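Local coordinates for SPbeta prophage-derived aminoglycoside N(3')-acetyltransferase-like protein YokD (Bacillus subtilis, PDB 2NYG) that binds coenzyme A as a homodimer and, as a member of the antibiotic N-acetyltransferase family, may contribute to antibiotic resistance, at residues Ile66-Gln71 against Glu117-Tyr122; Val125-His130 against Ser134-Gly139; Glu218-Leu223 against Lys261-Asn266; Gln229-Glu234 against Arg248-Thr253. All coordinates share one frame; numbering follows the deposited sequence.

Contact 1: residues Ile66-Gln71 against Glu117-Tyr122; sequences IVMPSQ and ELFRSY
The carbonyl O of S70, two residues beyond M68 where that side chain packs on F119, takes hydrogen bonds from S134 OG and R127 NH2. Ahead of that anchor, the methyl of M68 sits over one face of the F119 ring, its CE 3.6 Å from the ring centroid and 19° off the normal, a CH-pi contact. The sulfur adds a Met-aromatic contact, SD standing obliquely 4.3 Å from the same centroid. I66 reaches the far end of the ring, CG1 lying 3.3 Å from F119 CZ, and its CD1 approaches F119 CZ and CE1 as well. F119 presents the ring this way because CG is anti to the backbone N (chi1 -174°), which carries it from the helix toward the strand. Just behind the ring, F119 to Y122 form a type I turn, with a weak bond from Y122 N to F119 O. L118, R120 and S121 pack against the second subunit, so helix 114-119 and the turn also belong to the dimer interface. Around the buried ring stand I53 of helix 48-60 and W138 of strand 135-139, while V67 points away from F119 and packs on L34 of strand 32-37.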
loop_
_atom_site.group_PDB
_atom_site.type_symbol
_atom_site.label_atom_id
_atom_site.label_comp_id
_atom_site.label_asym_id
_atom_site.label_seq_id
_atom_site.Cartn_x
_atom_site.Cartn_y
_atom_site.Cartn_z
ATOM N N ILE A 66 18.199 2.030 -4.367
ATOM C CA ILE A 66 17.067 1.801 -5.251
ATOM C C ILE A 66 16.054 2.929 -5.102
ATOM O O ILE A 66 15.611 3.256 -4.003
ATOM C CB ILE A 66 16.372 0.438 -5.023
ATOM C CG1 ILE A 66 15.714 0.382 -3.669
ATOM C CG2 ILE A 66 17.382 -0.680 -5.110
ATOM C CD1 ILE A 66 15.204 -0.994 -3.362
ATOM N N VAL A 67 15.721 3.537 -6.235
ATOM C CA VAL A 67 14.778 4.641 -6.279
ATOM C C VAL A 67 13.555 4.245 -7.103
ATOM O O VAL A 67 13.651 3.449 -8.043
ATOM C CB VAL A 67 15.423 5.910 -6.922
ATOM C CG1 VAL A 67 14.421 7.049 -6.944
ATOM C CG2 VAL A 67 16.667 6.319 -6.160
ATOM N N MET A 68 12.404 4.795 -6.738
ATOM C CA MET A 68 11.185 4.516 -7.461
ATOM C C MET A 68 10.353 5.766 -7.464
ATOM O O MET A 68 10.408 6.555 -6.529
ATOM C CB MET A 68 10.379 3.402 -6.794
ATOM C CG MET A 68 11.006 2.038 -6.844
ATOM S SD MET A 68 9.904 0.767 -6.205
ATOM C CE MET A 68 11.057 -0.438 -5.586
ATOM N N PRO A 69 9.563 5.965 -8.523
ATOM C CA PRO A 69 8.706 7.138 -8.621
ATOM C C PRO A 69 7.493 6.823 -7.767
ATOM O O PRO A 69 6.982 5.710 -7.810
ATOM C CB PRO A 69 8.401 7.199 -10.110
ATOM C CG PRO A 69 8.304 5.774 -10.468
ATOM C CD PRO A 69 9.478 5.152 -9.749
ATOM N N SER A 70 7.040 7.780 -6.969
ATOM C CA SER A 70 5.887 7.539 -6.105
ATOM C C SER A 70 4.877 8.663 -6.194
ATOM O O SER A 70 4.426 9.192 -5.181
ATOM C CB SER A 70 6.348 7.375 -4.662
ATOM O OG SER A 70 7.155 8.468 -4.268
ATOM N N GLN A 71 4.521 9.001 -7.428
ATOM C CA GLN A 71 3.572 10.061 -7.757
ATOM C C GLN A 71 2.172 9.924 -7.165
ATOM O O GLN A 71 1.639 8.831 -7.029
ATOM C CB GLN A 71 3.457 10.174 -9.276
ATOM C CG GLN A 71 4.766 10.512 -9.964
ATOM C CD GLN A 71 4.673 10.323 -11.456
ATOM O OE1 GLN A 71 3.575 10.302 -12.008
ATOM N NE2 GLN A 71 5.817 10.192 -12.121
ATOM N N GLU A 117 3.858 0.996 -4.060
ATOM C CA GLU A 117 2.979 1.365 -2.962
ATOM C C GLU A 117 3.446 0.744 -1.651
ATOM O O GLU A 117 3.356 1.357 -0.589
ATOM C CB GLU A 117 1.529 0.962 -3.272
ATOM C CG GLU A 117 0.544 1.309 -2.158
ATOM C CD GLU A 117 0.436 2.803 -1.882
ATOM O OE1 GLU A 117 1.359 3.565 -2.226
ATOM O OE2 GLU A 117 -0.579 3.216 -1.292
ATOM N N LEU A 118 3.948 -0.478 -1.733
ATOM C CA LEU A 118 4.445 -1.156 -0.558
ATOM C C LEU A 118 5.860 -0.673 -0.239
ATOM O O LEU A 118 6.232 -0.526 0.921
ATOM C CB LEU A 118 4.475 -2.656 -0.792
ATOM C CG LEU A 118 5.012 -3.372 0.436
ATOM C CD1 LEU A 118 4.054 -3.165 1.608
ATOM C CD2 LEU A 118 5.191 -4.829 0.131
ATOM N N PHE A 119 6.641 -0.418 -1.281
ATOM C CA PHE A 119 8.011 0.018 -1.107
ATOM C C PHE A 119 8.125 1.350 -0.380
ATOM O O PHE A 119 9.117 1.608 0.308
ATOM C CB PHE A 119 8.704 0.116 -2.466
ATOM C CG PHE A 119 10.160 0.433 -2.371
ATOM C CD1 PHE A 119 11.043 -0.475 -1.783
ATOM C CD2 PHE A 119 10.648 1.655 -2.821
ATOM C CE1 PHE A 119 12.379 -0.168 -1.644
ATOM C CE2 PHE A 119 11.985 1.969 -2.684
ATOM C CZ PHE A 119 12.850 1.054 -2.093
ATOM N N ARG A 120 7.109 2.196 -0.531
ATOM C CA ARG A 120 7.123 3.512 0.096
ATOM C C ARG A 120 7.029 3.468 1.609
ATOM O O ARG A 120 7.489 4.376 2.280
ATOM C CB ARG A 120 6.003 4.401 -0.456
ATOM C CG ARG A 120 4.587 3.890 -0.189
ATOM C CD ARG A 120 3.547 4.943 -0.552
ATOM N NE ARG A 120 2.952 5.567 0.629
ATOM C CZ ARG A 120 1.730 5.295 1.080
ATOM N NH1 ARG A 120 0.971 4.411 0.450
ATOM N NH2 ARG A 120 1.262 5.903 2.161
ATOM N N SER A 121 6.430 2.428 2.158
ATOM C CA SER A 121 6.335 2.354 3.602
ATOM C C SER A 121 7.085 1.125 4.095
ATOM O O SER A 121 6.673 0.459 5.047
ATOM C CB SER A 121 4.878 2.308 4.041
ATOM O OG SER A 121 4.285 1.086 3.654
ATOM N N TYR A 122 8.192 0.831 3.417
ATOM C CA TYR A 122 9.053 -0.296 3.759
ATOM C C TYR A 122 10.137 0.252 4.696
ATOM O O TYR A 122 10.580 1.392 4.545
ATOM C CB TYR A 122 9.698 -0.874 2.499
ATOM C CG TYR A 122 10.322 -2.235 2.684
ATOM C CD1 TYR A 122 9.530 -3.381 2.761
ATOM C CD2 TYR A 122 11.708 -2.388 2.750
ATOM C CE1 TYR A 122 10.105 -4.654 2.887
ATOM C CE2 TYR A 122 12.292 -3.657 2.880
ATOM C CZ TYR A 122 11.483 -4.784 2.945
ATOM O OH TYR A 122 12.038 -6.034 3.047
#

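Contact 2: residues Val125-His130 against Ser134-Gly139; sequences VKRSNH and SFVAWG
R127 lies alongside V136 across an antiparallel hairpin, the two forming a non-hydrogen-bonded pair with their side chains on the same face of the sheet. Its CB and CG run past V136 CG1, R127 CG being 3.7 Å from that methyl, and CG also passes the carbonyl O of F135. The chain stays extended, with chi1 to chi3 all near 180°, and so reaches S134, where R127 NE gives S134 OG a weak hydrogen bond of 3.4 Å near the guanidinium plane. At the tip, NH2 donates to T106 O, while S70 is a further partner of both NH2 and S134 OG. K126 and A137 form the hydrogen-bonded pair, with K126 N to A137 O and A137 N to K126 O both 2.8 Å. Where the strand ends, S128 N still donates to F135 O, and S128 OG accepts from F135 N at 2.7 Å, a side chain standing in for a backbone carbonyl. Chemically, main-chain pairing sets the hairpin, while the arginine ties it to T106 and to S70, just past strand 65-69.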
loop_
_atom_site.group_PDB
_atom_site.type_symbol
_atom_site.label_atom_id
_atom_site.label_comp_id
_atom_site.label_asym_id
_atom_site.label_seq_id
_atom_site.Cartn_x
_atom_site.Cartn_y
_atom_site.Cartn_z
ATOM N N VAL A 125 12.946 3.239 3.862
ATOM C CA VAL A 125 12.701 3.914 2.601
ATOM C C VAL A 125 12.297 5.368 2.853
ATOM O O VAL A 125 11.427 5.646 3.677
ATOM C CB VAL A 125 11.577 3.219 1.823
ATOM C CG1 VAL A 125 11.246 4.008 0.565
ATOM C CG2 VAL A 125 11.990 1.811 1.482
ATOM N N LYS A 126 12.925 6.291 2.137
ATOM C CA LYS A 126 12.606 7.703 2.287
ATOM C C LYS A 126 11.801 8.188 1.086
ATOM O O LYS A 126 11.835 7.567 0.021
ATOM C CB LYS A 126 13.885 8.513 2.403
ATOM C CG LYS A 126 14.675 8.270 3.682
ATOM C CD LYS A 126 14.223 9.187 4.812
ATOM C CE LYS A 126 15.291 9.268 5.885
ATOM N NZ LYS A 126 15.640 7.901 6.363
ATOM N N ARG A 127 11.090 9.302 1.263
ATOM C CA ARG A 127 10.255 9.882 0.217
ATOM C C ARG A 127 10.471 11.385 0.133
ATOM O O ARG A 127 10.547 12.060 1.158
ATOM C CB ARG A 127 8.786 9.603 0.523
ATOM C CG ARG A 127 7.816 9.936 -0.585
ATOM C CD ARG A 127 6.424 9.511 -0.202
ATOM N NE ARG A 127 5.468 9.704 -1.283
ATOM C CZ ARG A 127 4.166 9.467 -1.176
ATOM N NH1 ARG A 127 3.664 9.026 -0.037
ATOM N NH2 ARG A 127 3.363 9.680 -2.206
ATOM N N SER A 128 10.560 11.906 -1.092
ATOM C CA SER A 128 10.757 13.342 -1.319
ATOM C C SER A 128 9.473 14.144 -1.047
ATOM O O SER A 128 8.366 13.605 -1.045
ATOM C CB SER A 128 11.249 13.583 -2.745
ATOM O OG SER A 128 10.420 12.929 -3.690
ATOM N N ASN A 129 9.620 15.444 -0.838
ATOM C CA ASN A 129 8.468 16.261 -0.504
ATOM C C ASN A 129 7.576 16.899 -1.586
ATOM O O ASN A 129 6.915 17.900 -1.327
ATOM C CB ASN A 129 8.910 17.334 0.488
ATOM C CG ASN A 129 7.762 17.859 1.304
ATOM O OD1 ASN A 129 6.986 17.086 1.854
ATOM N ND2 ASN A 129 7.641 19.177 1.390
ATOM N N HIS A 130 7.519 16.332 -2.782
ATOM C CA HIS A 130 6.663 16.917 -3.810
ATOM C C HIS A 130 5.281 16.270 -3.728
ATOM O O HIS A 130 5.163 15.064 -3.506
ATOM C CB HIS A 130 7.284 16.717 -5.188
ATOM C CG HIS A 130 6.764 17.668 -6.218
ATOM N ND1 HIS A 130 5.562 17.478 -6.867
ATOM C CD2 HIS A 130 7.247 18.854 -6.657
ATOM C CE1 HIS A 130 5.329 18.509 -7.659
ATOM N NE2 HIS A 130 6.334 19.358 -7.550
ATOM N N SER A 134 6.649 12.844 -6.390
ATOM C CA SER A 134 7.599 12.420 -5.377
ATOM C C SER A 134 8.270 11.131 -5.806
ATOM O O SER A 134 7.790 10.425 -6.689
ATOM C CB SER A 134 6.896 12.197 -4.033
ATOM O OG SER A 134 5.681 11.484 -4.205
ATOM N N PHE A 135 9.407 10.857 -5.180
ATOM C CA PHE A 135 10.160 9.643 -5.412
ATOM C C PHE A 135 10.400 9.038 -4.038
ATOM O O PHE A 135 10.212 9.689 -3.012
ATOM C CB PHE A 135 11.499 9.953 -6.078
ATOM C CG PHE A 135 11.383 10.322 -7.518
ATOM C CD1 PHE A 135 11.516 9.356 -8.511
ATOM C CD2 PHE A 135 11.156 11.642 -7.891
ATOM C CE1 PHE A 135 11.430 9.704 -9.861
ATOM C CE2 PHE A 135 11.065 12.003 -9.228
ATOM C CZ PHE A 135 11.205 11.032 -10.219
ATOM N N VAL A 136 10.798 7.779 -4.030
ATOM C CA VAL A 136 11.099 7.074 -2.804
ATOM C C VAL A 136 12.415 6.384 -3.071
ATOM O O VAL A 136 12.659 5.909 -4.181
ATOM C CB VAL A 136 10.038 6.030 -2.495
ATOM C CG1 VAL A 136 8.805 6.688 -1.943
ATOM C CG2 VAL A 136 9.696 5.287 -3.747
ATOM N N ALA A 137 13.277 6.344 -2.067
ATOM C CA ALA A 137 14.563 5.697 -2.238
ATOM C C ALA A 137 15.012 4.983 -0.977
ATOM O O ALA A 137 14.629 5.338 0.137
ATOM C CB ALA A 137 15.612 6.713 -2.672
ATOM N N TRP A 138 15.823 3.956 -1.194
ATOM C CA TRP A 138 16.398 3.113 -0.157
ATOM C C TRP A 138 17.859 2.957 -0.552
ATOM O O TRP A 138 18.160 2.769 -1.733
ATOM C CB TRP A 138 15.737 1.730 -0.185
ATOM C CG TRP A 138 16.313 0.729 0.787
ATOM C CD1 TRP A 138 15.834 0.433 2.024
ATOM C CD2 TRP A 138 17.467 -0.105 0.593
ATOM N NE1 TRP A 138 16.608 -0.532 2.614
ATOM C CE2 TRP A 138 17.617 -0.881 1.757
ATOM C CE3 TRP A 138 18.384 -0.269 -0.449
ATOM C CZ2 TRP A 138 18.645 -1.812 1.911
ATOM C CZ3 TRP A 138 19.412 -1.202 -0.298
ATOM C CH2 TRP A 138 19.530 -1.961 0.875
ATOM N N GLY A 139 18.767 3.034 0.412
ATOM C CA GLY A 139 20.161 2.854 0.063
ATOM C C GLY A 139 21.144 3.953 0.404
ATOM O O GLY A 139 20.794 4.998 0.943
#

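Contact 3: residues Glu218-Leu223 against Lys261-Asn266; sequences EFREEL and KWFINN
R220 is the first residue of the 218-223 loop to reach F263 on the C-terminal helix. Its side chain slides past the phenylalanine in the opposite direction, and a bend at chi3 (-74°) brings the guanidinium alongside the ring, the two planes lying 30° apart. R220 NH2 comes within 3.7 Å of F263 CD1, and F263 CE1 stands over one face of the guanidinium, displaced toward its rim. The same NH2 forms a salt bridge with D267, one turn further along the helix. Beyond R220 the backbone takes up helical angles, and L223 N donates to R220 O at 3.0 Å, closing a turn that brings L223 to the same helix. L223 CD1 then lies in the plane of the F263 ring, at its edge, 3.9 Å from F263 CE1. L223 CD1 also touches W262, 4.1 Å from W262 CZ3. The chemistry is divided accordingly: flat and apolar surfaces supply the packing, while D267 probably balances the arginine's charge as F263 CE1 packs against one face of its guanidinium.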
loop_
_atom_site.group_PDB
_atom_site.type_symbol
_atom_site.label_atom_id
_atom_site.label_comp_id
_atom_site.label_asym_id
_atom_site.label_seq_id
_atom_site.Cartn_x
_atom_site.Cartn_y
_atom_site.Cartn_z
ATOM N N GLU A 218 3.919 21.148 -19.396
ATOM C CA GLU A 218 2.843 20.267 -19.818
ATOM C C GLU A 218 3.548 19.163 -20.582
ATOM O O GLU A 218 3.758 19.253 -21.786
ATOM C CB GLU A 218 1.841 20.992 -20.721
ATOM C CG GLU A 218 0.740 20.076 -21.187
ATOM C CD GLU A 218 -0.362 20.782 -21.946
ATOM O OE1 GLU A 218 -0.920 21.767 -21.419
ATOM O OE2 GLU A 218 -0.683 20.334 -23.066
ATOM N N PHE A 219 3.926 18.127 -19.857
ATOM C CA PHE A 219 4.660 17.010 -20.422
ATOM C C PHE A 219 4.056 16.346 -21.633
ATOM O O PHE A 219 2.859 16.396 -21.847
ATOM C CB PHE A 219 4.891 15.977 -19.331
ATOM C CG PHE A 219 5.566 16.541 -18.119
ATOM C CD1 PHE A 219 5.091 16.262 -16.846
ATOM C CD2 PHE A 219 6.675 17.360 -18.253
ATOM C CE1 PHE A 219 5.709 16.793 -15.730
ATOM C CE2 PHE A 219 7.295 17.892 -17.149
ATOM C CZ PHE A 219 6.812 17.609 -15.882
ATOM N N ARG A 220 4.919 15.722 -22.426
ATOM C CA ARG A 220 4.520 15.007 -23.632
ATOM C C ARG A 220 4.920 13.541 -23.490
ATOM O O ARG A 220 5.499 12.945 -24.401
ATOM C CB ARG A 220 5.206 15.606 -24.859
ATOM C CG ARG A 220 4.753 17.014 -25.204
ATOM C CD ARG A 220 5.420 17.499 -26.457
ATOM N NE ARG A 220 6.819 17.831 -26.239
ATOM C CZ ARG A 220 7.705 18.002 -27.213
ATOM N NH1 ARG A 220 7.333 17.860 -28.478
ATOM N NH2 ARG A 220 8.958 18.344 -26.926
ATOM N N GLU A 221 4.595 12.960 -22.340
ATOM C CA GLU A 221 4.933 11.573 -22.083
ATOM C C GLU A 221 4.411 10.599 -23.150
ATOM O O GLU A 221 4.896 9.470 -23.251
ATOM C CB GLU A 221 4.439 11.160 -20.690
ATOM C CG GLU A 221 2.941 10.945 -20.555
ATOM C CD GLU A 221 2.203 12.119 -19.910
ATOM O OE1 GLU A 221 2.870 13.011 -19.339
ATOM O OE2 GLU A 221 0.950 12.134 -19.965
ATOM N N GLU A 222 3.445 11.041 -23.956
ATOM C CA GLU A 222 2.867 10.197 -24.996
ATOM C C GLU A 222 3.897 9.737 -26.013
ATOM O O GLU A 222 3.682 8.754 -26.711
ATOM C CB GLU A 222 1.738 10.925 -25.733
ATOM C CG GLU A 222 2.193 12.057 -26.621
ATOM C CD GLU A 222 2.079 13.403 -25.953
ATOM O OE1 GLU A 222 1.958 13.438 -24.709
ATOM O OE2 GLU A 222 2.118 14.430 -26.670
ATOM N N LEU A 223 5.013 10.456 -26.087
ATOM C CA LEU A 223 6.101 10.155 -27.017
ATOM C C LEU A 223 7.187 9.213 -26.463
ATOM O O LEU A 223 7.896 8.559 -27.235
ATOM C CB LEU A 223 6.769 11.460 -27.447
ATOM C CG LEU A 223 5.909 12.503 -28.166
ATOM C CD1 LEU A 223 6.712 13.779 -28.334
ATOM C CD2 LEU A 223 5.450 11.957 -29.511
ATOM N N LYS A 261 18.103 15.141 -27.401
ATOM C CA LYS A 261 18.374 15.246 -28.824
ATOM C C LYS A 261 17.201 14.861 -29.719
ATOM O O LYS A 261 16.856 15.598 -30.647
ATOM C CB LYS A 261 19.618 14.436 -29.168
ATOM C CG LYS A 261 20.842 15.040 -28.524
ATOM C CD LYS A 261 22.108 14.285 -28.814
ATOM C CE LYS A 261 23.288 15.060 -28.267
ATOM N NZ LYS A 261 24.586 14.467 -28.667
ATOM N N TRP A 262 16.580 13.722 -29.443
ATOM C CA TRP A 262 15.424 13.292 -30.216
ATOM C C TRP A 262 14.399 14.436 -30.191
ATOM O O TRP A 262 13.855 14.807 -31.223
ATOM C CB TRP A 262 14.820 12.029 -29.605
ATOM C CG TRP A 262 13.738 11.409 -30.427
ATOM C CD1 TRP A 262 13.862 10.347 -31.268
ATOM C CD2 TRP A 262 12.358 11.793 -30.465
ATOM N NE1 TRP A 262 12.642 10.034 -31.826
ATOM C CE2 TRP A 262 11.702 10.908 -31.352
ATOM C CE3 TRP A 262 11.612 12.797 -29.835
ATOM C CZ2 TRP A 262 10.333 10.997 -31.624
ATOM C CZ3 TRP A 262 10.256 12.887 -30.100
ATOM C CH2 TRP A 262 9.628 11.991 -30.988
ATOM N N PHE A 263 14.141 14.990 -29.011
ATOM C CA PHE A 263 13.201 16.100 -28.875
ATOM C C PHE A 263 13.657 17.346 -29.644
ATOM O O PHE A 263 12.885 17.919 -30.409
ATOM C CB PHE A 263 13.020 16.499 -27.397
ATOM C CG PHE A 263 12.135 15.577 -26.603
ATOM C CD1 PHE A 263 10.897 15.192 -27.090
ATOM C CD2 PHE A 263 12.525 15.125 -25.346
ATOM C CE1 PHE A 263 10.059 14.374 -26.343
ATOM C CE2 PHE A 263 11.693 14.306 -24.593
ATOM C CZ PHE A 263 10.459 13.931 -25.092
ATOM N N ILE A 264 14.900 17.763 -29.425
ATOM C CA ILE A 264 15.438 18.952 -30.071
ATOM C C ILE A 264 15.368 18.904 -31.594
ATOM O O ILE A 264 14.909 19.858 -32.240
ATOM C CB ILE A 264 16.921 19.193 -29.668
ATOM C CG1 ILE A 264 17.015 19.538 -28.186
ATOM C CG2 ILE A 264 17.511 20.331 -30.490
ATOM C CD1 ILE A 264 18.434 19.787 -27.698
ATOM N N ASN A 265 15.826 17.797 -32.165
ATOM C CA ASN A 265 15.834 17.653 -33.612
ATOM C C ASN A 265 14.502 17.250 -34.208
ATOM O O ASN A 265 14.337 17.227 -35.423
ATOM C CB ASN A 265 16.899 16.628 -34.014
ATOM C CG ASN A 265 18.325 17.148 -33.826
ATOM O OD1 ASN A 265 18.645 18.264 -34.233
ATOM N ND2 ASN A 265 19.181 16.341 -33.203
ATOM N N ASN A 266 13.530 16.941 -33.371
ATOM C CA ASN A 266 12.259 16.541 -33.933
ATOM C C ASN A 266 11.242 17.659 -33.896
ATOM O O ASN A 266 10.254 17.583 -34.606
ATOM C CB ASN A 266 11.716 15.362 -33.191
ATOM C CG ASN A 266 11.513 14.139 -34.073
ATOM O OD1 ASN A 266 12.461 13.506 -34.531
ATOM N ND2 ASN A 266 10.260 13.797 -34.296
#

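Contact 4: residues Gln229-Glu234 against Arg248-Thr253; sequences QAFEAE and RLFSLT
F231 turns its ring edge toward the face of F250, the planes meeting at 65° with centroids 5.8 Å apart. The nearest carbons are F231 CE2 and F250 CD1, 4.1 Å from each other. Both first torsions serve this meeting: F231 CG is anti to its backbone N (chi1 -176°), sending the ring out from the helix, whereas F250 CG lies between N and the carbonyl carbon (chi1 58°). The second pair is turned quite differently. E232 crosses R248 at about a right angle, and its OE2 sits over one face of the guanidinium, displaced toward NH1, with carboxylate and guanidinium planes 73° apart. OE2 and R248 NH1 form a salt bridge at 2.5 Å. R248 NH2 has a further salt bridge to D177, so two carboxylates probably share the arginine's charge. At the strand's end S251 takes the N-cap position of the next helix, its OG accepting from E254 N. F231 is also stacked with H235 and meets F258 edge-to-face. The result is an aromatic cluster that forms part of the core between the mixed sheet and the helices packed on it, as expected for a layered alpha/beta architecture.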
loop_
_atom_site.group_PDB
_atom_site.type_symbol
_atom_site.label_atom_id
_atom_site.label_comp_id
_atom_site.label_asym_id
_atom_site.label_seq_id
_atom_site.Cartn_x
_atom_site.Cartn_y
_atom_site.Cartn_z
ATOM N N GLN A 229 12.231 3.635 -28.116
ATOM C CA GLN A 229 12.450 2.716 -29.218
ATOM C C GLN A 229 13.554 3.221 -30.161
ATOM O O GLN A 229 14.223 2.441 -30.833
ATOM C CB GLN A 229 11.128 2.467 -29.954
ATOM C CG GLN A 229 10.300 1.340 -29.308
ATOM C CD GLN A 229 8.885 1.171 -29.884
ATOM O OE1 GLN A 229 8.682 1.223 -31.095
ATOM N NE2 GLN A 229 7.908 0.935 -29.002
ATOM N N ALA A 230 13.747 4.536 -30.178
ATOM C CA ALA A 230 14.764 5.143 -31.014
ATOM C C ALA A 230 16.116 4.993 -30.295
ATOM O O ALA A 230 17.166 4.817 -30.919
ATOM C CB ALA A 230 14.448 6.656 -31.256
ATOM N N PHE A 231 16.067 5.058 -28.957
ATOM C CA PHE A 231 17.249 4.931 -28.123
ATOM C C PHE A 231 17.825 3.543 -28.309
ATOM O O PHE A 231 19.017 3.355 -28.223
ATOM C CB PHE A 231 16.841 5.135 -26.666
ATOM C CG PHE A 231 17.986 5.115 -25.676
ATOM C CD1 PHE A 231 18.971 6.095 -25.708
ATOM C CD2 PHE A 231 18.045 4.144 -24.679
ATOM C CE1 PHE A 231 19.978 6.103 -24.777
ATOM C CE2 PHE A 231 19.049 4.154 -23.748
ATOM C CZ PHE A 231 20.015 5.124 -23.790
ATOM N N GLU A 232 16.952 2.580 -28.547
ATOM C CA GLU A 232 17.329 1.195 -28.703
ATOM C C GLU A 232 18.001 0.867 -29.998
ATOM O O GLU A 232 18.540 -0.212 -30.139
ATOM C CB GLU A 232 16.091 0.315 -28.608
ATOM C CG GLU A 232 15.835 -0.348 -27.264
ATOM C CD GLU A 232 14.511 -1.165 -27.249
ATOM O OE1 GLU A 232 13.822 -1.197 -28.316
ATOM O OE2 GLU A 232 14.162 -1.779 -26.195
ATOM N N ALA A 233 17.928 1.765 -30.962
ATOM C CA ALA A 233 18.521 1.505 -32.255
ATOM C C ALA A 233 20.031 1.351 -32.149
ATOM O O ALA A 233 20.591 0.389 -32.654
ATOM C CB ALA A 233 18.176 2.630 -33.211
ATOM N N GLU A 234 20.660 2.263 -31.408
ATOM C CA GLU A 234 22.116 2.284 -31.286
ATOM C C GLU A 234 22.713 2.359 -29.887
ATOM O O GLU A 234 23.914 2.523 -29.743
ATOM C CB GLU A 234 22.651 3.462 -32.091
ATOM C CG GLU A 234 22.269 3.421 -33.546
ATOM C CD GLU A 234 22.823 4.577 -34.344
ATOM O OE1 GLU A 234 22.390 5.729 -34.127
ATOM O OE2 GLU A 234 23.697 4.327 -35.194
ATOM N N ARG A 248 14.518 -4.564 -19.174
ATOM C CA ARG A 248 15.682 -3.956 -19.749
ATOM C C ARG A 248 16.278 -3.011 -18.746
ATOM O O ARG A 248 15.570 -2.352 -17.996
ATOM C CB ARG A 248 15.395 -3.272 -21.083
ATOM C CG ARG A 248 14.240 -2.359 -21.160
ATOM C CD ARG A 248 14.059 -2.029 -22.629
ATOM N NE ARG A 248 12.662 -1.788 -22.978
ATOM C CZ ARG A 248 12.037 -2.358 -24.003
ATOM N NH1 ARG A 248 12.681 -3.209 -24.792
ATOM N NH2 ARG A 248 10.764 -2.081 -24.230
ATOM N N LEU A 249 17.602 -3.009 -18.702
ATOM C CA LEU A 249 18.349 -2.169 -17.788
ATOM C C LEU A 249 19.257 -1.309 -18.644
ATOM O O LEU A 249 19.964 -1.835 -19.504
ATOM C CB LEU A 249 19.191 -3.041 -16.845
ATOM C CG LEU A 249 20.165 -2.259 -15.959
ATOM C CD1 LEU A 249 19.399 -1.538 -14.863
ATOM C CD2 LEU A 249 21.187 -3.185 -15.359
ATOM N N PHE A 250 19.233 0.002 -18.420
ATOM C CA PHE A 250 20.080 0.921 -19.176
ATOM C C PHE A 250 20.506 2.143 -18.378
ATOM O O PHE A 250 20.008 2.398 -17.286
ATOM C CB PHE A 250 19.374 1.359 -20.461
ATOM C CG PHE A 250 18.046 2.014 -20.231
ATOM C CD1 PHE A 250 17.966 3.358 -19.875
ATOM C CD2 PHE A 250 16.865 1.289 -20.395
ATOM C CE1 PHE A 250 16.730 3.973 -19.691
ATOM C CE2 PHE A 250 15.627 1.895 -20.214
ATOM C CZ PHE A 250 15.559 3.239 -19.863
ATOM N N SER A 251 21.444 2.891 -18.945
ATOM C CA SER A 251 21.979 4.099 -18.327
ATOM C C SER A 251 20.934 5.220 -18.301
ATOM O O SER A 251 20.291 5.491 -19.306
ATOM C CB SER A 251 23.205 4.548 -19.108
ATOM O OG SER A 251 23.707 5.756 -18.580
ATOM N N LEU A 252 20.761 5.862 -17.152
ATOM C CA LEU A 252 19.773 6.915 -17.051
ATOM C C LEU A 252 20.310 8.166 -17.721
ATOM O O LEU A 252 19.623 8.796 -18.530
ATOM C CB LEU A 252 19.419 7.180 -15.589
ATOM C CG LEU A 252 18.360 8.241 -15.257
ATOM C CD1 LEU A 252 17.739 7.967 -13.919
ATOM C CD2 LEU A 252 18.992 9.618 -15.263
ATOM N N THR A 253 21.558 8.511 -17.396
ATOM C CA THR A 253 22.224 9.669 -17.980
ATOM C C THR A 253 22.234 9.568 -19.510
ATOM O O THR A 253 22.041 10.550 -20.220
ATOM C CB THR A 253 23.656 9.752 -17.482
ATOM O OG1 THR A 253 23.647 9.846 -16.054
ATOM C CG2 THR A 253 24.346 10.954 -18.055
#

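In the fold
Contacts 1 and 2 form one continuous region, their centres 7 Å apart: strands 65-69 and 135-139 are neighbours in the mixed sheet, joined by I66 N to W138 O at 2.7 Å and S70 N to S134 O at 2.8 Å. Contacts 3 and 4 share helix 252-268 and touch where W262 CD1 meets A230 CB at 3.7 Å, with centres 15 Å apart. Contact 4 reaches the same sheet as contacts 1 and 2 through strand 245-251, its centre about 23 Å from that of contact 1. Bound coenzyme A lies about 8 Å from the M68 side chain and about 10 Å from those of F135 and R248, while contact 3 is remote from the annotated sites.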